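Local coordinates for protein probable benzoylformate decarboxylase (Rhodococcus jostii, PDB 7ORX) that belongs to the thiamine diphosphate-dependent enzymes and forms a four-chain assembly that binds thiamine diphosphate together with a sodium ion, at residues I193-P206 against E326-S338. Numbering follows the deposited sequence.
Sequences INDLIETLESATNP and EILANMVKPSDRS
Leu328 carries the apolar part of this contact, laying its two methyls against one face of helix 193-202. CD2 sits 3.9 Å from CB of Leu196 and also meets CG2 of Ile197, whose side chain slides past it in the opposite direction. CD1 faces CD1 of Leu200, which crosses Leu328 at about a right angle. With CG anti to its carbonyl carbon (chi1 -81°), Leu200 brings the same methyl within 4.2 Å of Val332 CG1. Just before Leu328 in the chain, Ile327 plants CG2 against Ile193, 3.8 Å from CG1 of that residue and about as close to its CD1. The two helix segments run at 52° to each other, their axes 10.6 Å apart at closest approach. Both belong to the central, Rossmann-like domain: helix 190-202 leads into strand 206-210 of its six-stranded parallel sheet, and helix 321-331 follows the edge strand 315-318. Behind the contact, Leu196 and Leu200 rest on the sheet through Ile299, Leu272 and Leu274, while Val332 also touches helix 220-230.

Two hydrogen bonds fasten the chain that leaves helix 321-331. Glu201 stretches out beyond CG so that OE2 takes the backbone N-H of Lys333 at 2.9 Å, met on the anti side of the carboxylate and 33° out of its plane; the oxygen also lies against Lys333 CB. Farther along, Arg337 bends back at chi2 and chi3, and its NH1 donates to Ala203 O (3.1 Å), where the chain has just left the helix. That oxygen lies at the guanidinium edge, whereas Pro206 CD packs over a face, 3.4 Å from NH2. NH2 itself bonds to Leu230 O, so the guanidinium bridges the ends of helices 190-202 and 220-230.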
loop_
_atom_site.group_PDB
_atom_site.type_symbol
_atom_site.label_atom_id
_atom_site.label_comp_id
_atom_site.label_asym_id
_atom_site.label_seq_id
_atom_site.Cartn_x
_atom_site.Cartn_y
_atom_site.Cartn_z
ATOM N N ILE C 193 -8.007 -37.795 9.962
ATOM C CA ILE C 193 -6.833 -38.700 10.180
ATOM C C ILE C 193 -7.074 -39.991 9.404
ATOM O O ILE C 193 -6.211 -40.360 8.623
ATOM C CB ILE C 193 -6.600 -39.005 11.674
ATOM C CG1 ILE C 193 -5.874 -37.860 12.384
ATOM C CG2 ILE C 193 -5.866 -40.337 11.860
ATOM C CD1 ILE C 193 -6.253 -37.713 13.860
ATOM N N ASN C 194 -8.200 -40.667 9.628
ATOM C CA ASN C 194 -8.447 -42.032 9.085
ATOM C C ASN C 194 -8.337 -41.987 7.551
ATOM O O ASN C 194 -7.891 -43.002 6.995
ATOM C CB ASN C 194 -9.764 -42.633 9.588
ATOM C CG ASN C 194 -9.808 -42.777 11.092
ATOM O OD1 ASN C 194 -8.872 -43.217 11.749
ATOM N ND2 ASN C 194 -10.897 -42.317 11.663
ATOM N N ASP C 195 -8.658 -40.857 6.902
ATOM C CA ASP C 195 -8.446 -40.627 5.444
ATOM C C ASP C 195 -6.944 -40.625 5.131
ATOM O O ASP C 195 -6.563 -41.326 4.193
ATOM C CB ASP C 195 -9.009 -39.300 4.937
ATOM C CG ASP C 195 -10.509 -39.156 5.158
ATOM O OD1 ASP C 195 -11.269 -40.155 4.928
ATOM O OD2 ASP C 195 -10.913 -38.055 5.599
ATOM N N LEU C 196 -6.142 -39.835 5.861
ATOM C CA LEU C 196 -4.664 -39.797 5.731
ATOM C C LEU C 196 -4.117 -41.217 5.903
ATOM O O LEU C 196 -3.341 -41.627 5.025
ATOM C CB LEU C 196 -4.019 -38.853 6.754
ATOM C CG LEU C 196 -3.642 -37.452 6.272
ATOM C CD1 LEU C 196 -3.132 -37.460 4.846
ATOM C CD2 LEU C 196 -4.796 -36.484 6.349
ATOM N N ILE C 197 -4.502 -41.952 6.957
ATOM C CA ILE C 197 -3.857 -43.265 7.258
ATOM C C ILE C 197 -4.330 -44.292 6.218
ATOM O O ILE C 197 -3.497 -45.069 5.768
ATOM C CB ILE C 197 -3.980 -43.762 8.712
ATOM C CG1 ILE C 197 -5.087 -44.795 8.875
ATOM C CG2 ILE C 197 -4.079 -42.624 9.717
ATOM C CD1 ILE C 197 -4.728 -45.958 9.777
ATOM N N GLU C 198 -5.579 -44.273 5.786
ATOM C CA GLU C 198 -6.042 -45.166 4.689
ATOM C C GLU C 198 -5.157 -44.887 3.468
ATOM O O GLU C 198 -4.492 -45.814 3.026
ATOM C CB GLU C 198 -7.525 -44.993 4.361
ATOM C CG GLU C 198 -8.045 -46.063 3.407
ATOM C CD GLU C 198 -9.487 -46.553 3.689
ATOM O OE1 GLU C 198 -10.357 -45.756 4.204
ATOM O OE2 GLU C 198 -9.781 -47.753 3.399
ATOM N N THR C 199 -5.054 -43.644 3.009
ATOM C CA THR C 199 -4.280 -43.276 1.795
ATOM C C THR C 199 -2.821 -43.741 1.920
ATOM O O THR C 199 -2.233 -44.132 0.877
ATOM C CB THR C 199 -4.236 -41.766 1.544
ATOM O OG1 THR C 199 -5.523 -41.224 1.816
ATOM C CG2 THR C 199 -3.861 -41.409 0.125
ATOM N N LEU C 200 -2.252 -43.680 3.131
ATOM C CA LEU C 200 -0.835 -44.031 3.391
ATOM C C LEU C 200 -0.667 -45.549 3.350
ATOM O O LEU C 200 0.228 -45.998 2.602
ATOM C CB LEU C 200 -0.384 -43.439 4.730
ATOM C CG LEU C 200 0.019 -41.964 4.683
ATOM C CD1 LEU C 200 0.347 -41.444 6.064
ATOM C CD2 LEU C 200 1.217 -41.760 3.778
ATOM N N GLU C 201 -1.484 -46.309 4.087
ATOM C CA GLU C 201 -1.417 -47.792 4.108
ATOM C C GLU C 201 -1.836 -48.368 2.745
ATOM O O GLU C 201 -1.410 -49.502 2.438
ATOM C CB GLU C 201 -2.269 -48.326 5.250
ATOM C CG GLU C 201 -1.775 -47.895 6.618
ATOM C CD GLU C 201 -2.728 -48.237 7.761
ATOM O OE1 GLU C 201 -3.895 -48.689 7.487
ATOM O OE2 GLU C 201 -2.328 -48.002 8.941
ATOM N N SER C 202 -2.654 -47.623 1.978
ATOM C CA SER C 202 -3.066 -47.910 0.571
ATOM C C SER C 202 -1.844 -48.023 -0.344
ATOM O O SER C 202 -1.793 -48.940 -1.170
ATOM C CB SER C 202 -3.948 -46.829 0.009
ATOM O OG SER C 202 -5.278 -47.250 -0.005
ATOM N N ALA C 203 -0.967 -47.029 -0.286
ATOM C CA ALA C 203 0.011 -46.742 -1.349
ATOM C C ALA C 203 0.947 -47.945 -1.488
ATOM O O ALA C 203 1.357 -48.499 -0.454
ATOM C CB ALA C 203 0.729 -45.465 -1.031
ATOM N N THR C 204 1.187 -48.378 -2.724
ATOM C CA THR C 204 2.040 -49.542 -3.051
ATOM C C THR C 204 3.521 -49.119 -2.926
ATOM O O THR C 204 4.351 -49.998 -2.552
ATOM C CB THR C 204 1.720 -50.080 -4.453
ATOM O OG1 THR C 204 2.128 -49.054 -5.372
ATOM C CG2 THR C 204 0.271 -50.478 -4.650
ATOM N N ASN C 205 3.832 -47.833 -3.186
ATOM C CA ASN C 205 5.215 -47.298 -3.186
ATOM C C ASN C 205 5.223 -45.797 -2.870
ATOM O O ASN C 205 5.498 -44.986 -3.757
ATOM C CB ASN C 205 5.887 -47.653 -4.514
ATOM C CG ASN C 205 7.241 -46.995 -4.694
ATOM O OD1 ASN C 205 7.964 -46.786 -3.723
ATOM N ND2 ASN C 205 7.568 -46.612 -5.924
ATOM N N PRO C 206 4.990 -45.378 -1.596
ATOM C CA PRO C 206 4.891 -43.968 -1.226
ATOM C C PRO C 206 6.250 -43.333 -0.940
ATOM O O PRO C 206 7.179 -44.064 -0.674
ATOM C CB PRO C 206 4.131 -44.033 0.098
ATOM C CG PRO C 206 4.655 -45.269 0.742
ATOM C CD PRO C 206 4.840 -46.227 -0.413
ATOM N N GLU C 326 3.168 -36.760 14.456
ATOM C CA GLU C 326 3.148 -37.545 15.716
ATOM C C GLU C 326 2.009 -38.557 15.616
ATOM O O GLU C 326 2.265 -39.749 15.812
ATOM C CB GLU C 326 3.009 -36.618 16.927
ATOM C CG GLU C 326 2.896 -37.356 18.248
ATOM C CD GLU C 326 2.561 -36.525 19.496
ATOM O OE1 GLU C 326 2.673 -35.266 19.445
ATOM O OE2 GLU C 326 2.183 -37.141 20.539
ATOM N N ILE C 327 0.802 -38.086 15.295
ATOM C CA ILE C 327 -0.417 -38.940 15.194
ATOM C C ILE C 327 -0.149 -40.031 14.143
ATOM O O ILE C 327 -0.364 -41.228 14.475
ATOM C CB ILE C 327 -1.682 -38.108 14.885
ATOM C CG1 ILE C 327 -2.393 -37.619 16.150
ATOM C CG2 ILE C 327 -2.633 -38.885 14.006
ATOM C CD1 ILE C 327 -2.469 -36.091 16.305
ATOM N N LEU C 328 0.288 -39.653 12.935
ATOM C CA LEU C 328 0.387 -40.618 11.821
ATOM C C LEU C 328 1.459 -41.652 12.177
ATOM O O LEU C 328 1.253 -42.843 11.912
ATOM C CB LEU C 328 0.804 -39.897 10.550
ATOM C CG LEU C 328 -0.178 -38.942 9.913
ATOM C CD1 LEU C 328 0.505 -38.272 8.719
ATOM C CD2 LEU C 328 -1.425 -39.681 9.486
ATOM N N ALA C 329 2.584 -41.197 12.718
ATOM C CA ALA C 329 3.744 -42.034 13.076
ATOM C C ALA C 329 3.312 -43.088 14.093
ATOM O O ALA C 329 3.795 -44.222 14.010
ATOM C CB ALA C 329 4.856 -41.170 13.622
ATOM N N ASN C 330 2.441 -42.736 15.026
ATOM C CA ASN C 330 2.085 -43.658 16.138
ATOM C C ASN C 330 0.928 -44.577 15.728
ATOM O O ASN C 330 0.702 -45.520 16.485
ATOM C CB ASN C 330 1.843 -42.904 17.448
ATOM C CG ASN C 330 3.144 -42.376 18.030
ATOM O OD1 ASN C 330 4.166 -43.074 18.129
ATOM N ND2 ASN C 330 3.137 -41.107 18.389
ATOM N N MET C 331 0.277 -44.372 14.572
ATOM C CA MET C 331 -0.990 -45.074 14.245
ATOM C C MET C 331 -0.995 -45.794 12.890
ATOM O O MET C 331 -1.818 -46.744 12.757
ATOM C CB MET C 331 -2.165 -44.105 14.322
ATOM C CG MET C 331 -2.860 -44.143 15.662
ATOM S SD MET C 331 -4.480 -43.259 15.516
ATOM C CE MET C 331 -5.251 -43.611 17.103
ATOM N N VAL C 332 -0.146 -45.430 11.927
ATOM C CA VAL C 332 0.007 -46.246 10.677
ATOM C C VAL C 332 0.580 -47.626 11.026
ATOM O O VAL C 332 1.417 -47.716 11.947
ATOM C CB VAL C 332 0.838 -45.563 9.582
ATOM C CG1 VAL C 332 0.236 -44.228 9.172
ATOM C CG2 VAL C 332 2.267 -45.404 10.000
ATOM N N LYS C 333 0.085 -48.656 10.332
ATOM C CA LYS C 333 0.475 -50.084 10.492
ATOM C C LYS C 333 1.800 -50.282 9.757
ATOM O O LYS C 333 1.981 -49.751 8.660
ATOM C CB LYS C 333 -0.603 -51.031 9.921
ATOM C CG LYS C 333 -1.886 -51.203 10.742
ATOM C CD LYS C 333 -1.657 -51.490 12.246
ATOM C CE LYS C 333 -0.444 -52.352 12.630
ATOM N NZ LYS C 333 -0.732 -53.804 12.745
ATOM N N PRO C 334 2.781 -51.005 10.341
ATOM C CA PRO C 334 3.953 -51.438 9.577
ATOM C C PRO C 334 3.510 -52.076 8.245
ATOM O O PRO C 334 2.561 -52.837 8.277
ATOM C CB PRO C 334 4.665 -52.423 10.520
ATOM C CG PRO C 334 4.262 -51.951 11.902
ATOM C CD PRO C 334 2.843 -51.434 11.746
ATOM N N SER C 335 4.136 -51.705 7.122
ATOM C CA SER C 335 3.748 -52.144 5.758
ATOM C C SER C 335 4.478 -53.453 5.349
ATOM O O SER C 335 5.563 -53.860 5.967
ATOM C CB SER C 335 4.048 -51.077 4.745
ATOM O OG SER C 335 3.483 -49.827 5.078
ATOM N N ASP C 336 3.909 -54.081 4.310
ATOM C CA ASP C 336 4.450 -55.263 3.600
ATOM C C ASP C 336 5.444 -54.765 2.527
ATOM O O ASP C 336 5.191 -54.860 1.288
ATOM C CB ASP C 336 3.313 -56.157 3.093
ATOM C CG ASP C 336 3.722 -57.604 2.926
ATOM O OD1 ASP C 336 4.826 -57.991 3.394
ATOM O OD2 ASP C 336 2.941 -58.338 2.309
ATOM N N ARG C 337 6.558 -54.249 3.037
ATOM C CA ARG C 337 7.831 -53.934 2.357
ATOM C C ARG C 337 9.000 -54.318 3.267
ATOM O O ARG C 337 8.822 -54.200 4.473
ATOM C CB ARG C 337 7.852 -52.427 2.117
ATOM C CG ARG C 337 7.616 -52.030 0.672
ATOM C CD ARG C 337 6.275 -51.424 0.360
ATOM N NE ARG C 337 6.010 -50.286 1.222
ATOM C CZ ARG C 337 4.866 -49.645 1.256
ATOM N NH1 ARG C 337 3.898 -50.012 0.433
ATOM N NH2 ARG C 337 4.733 -48.613 2.071
ATOM N N SER C 338 10.179 -54.683 2.719
ATOM C CA SER C 338 11.400 -54.948 3.527
ATOM C C SER C 338 11.941 -53.619 4.041
ATOM O O SER C 338 11.920 -52.635 3.307
ATOM C CB SER C 338 12.465 -55.704 2.769
ATOM O OG SER C 338 11.959 -56.889 2.177
#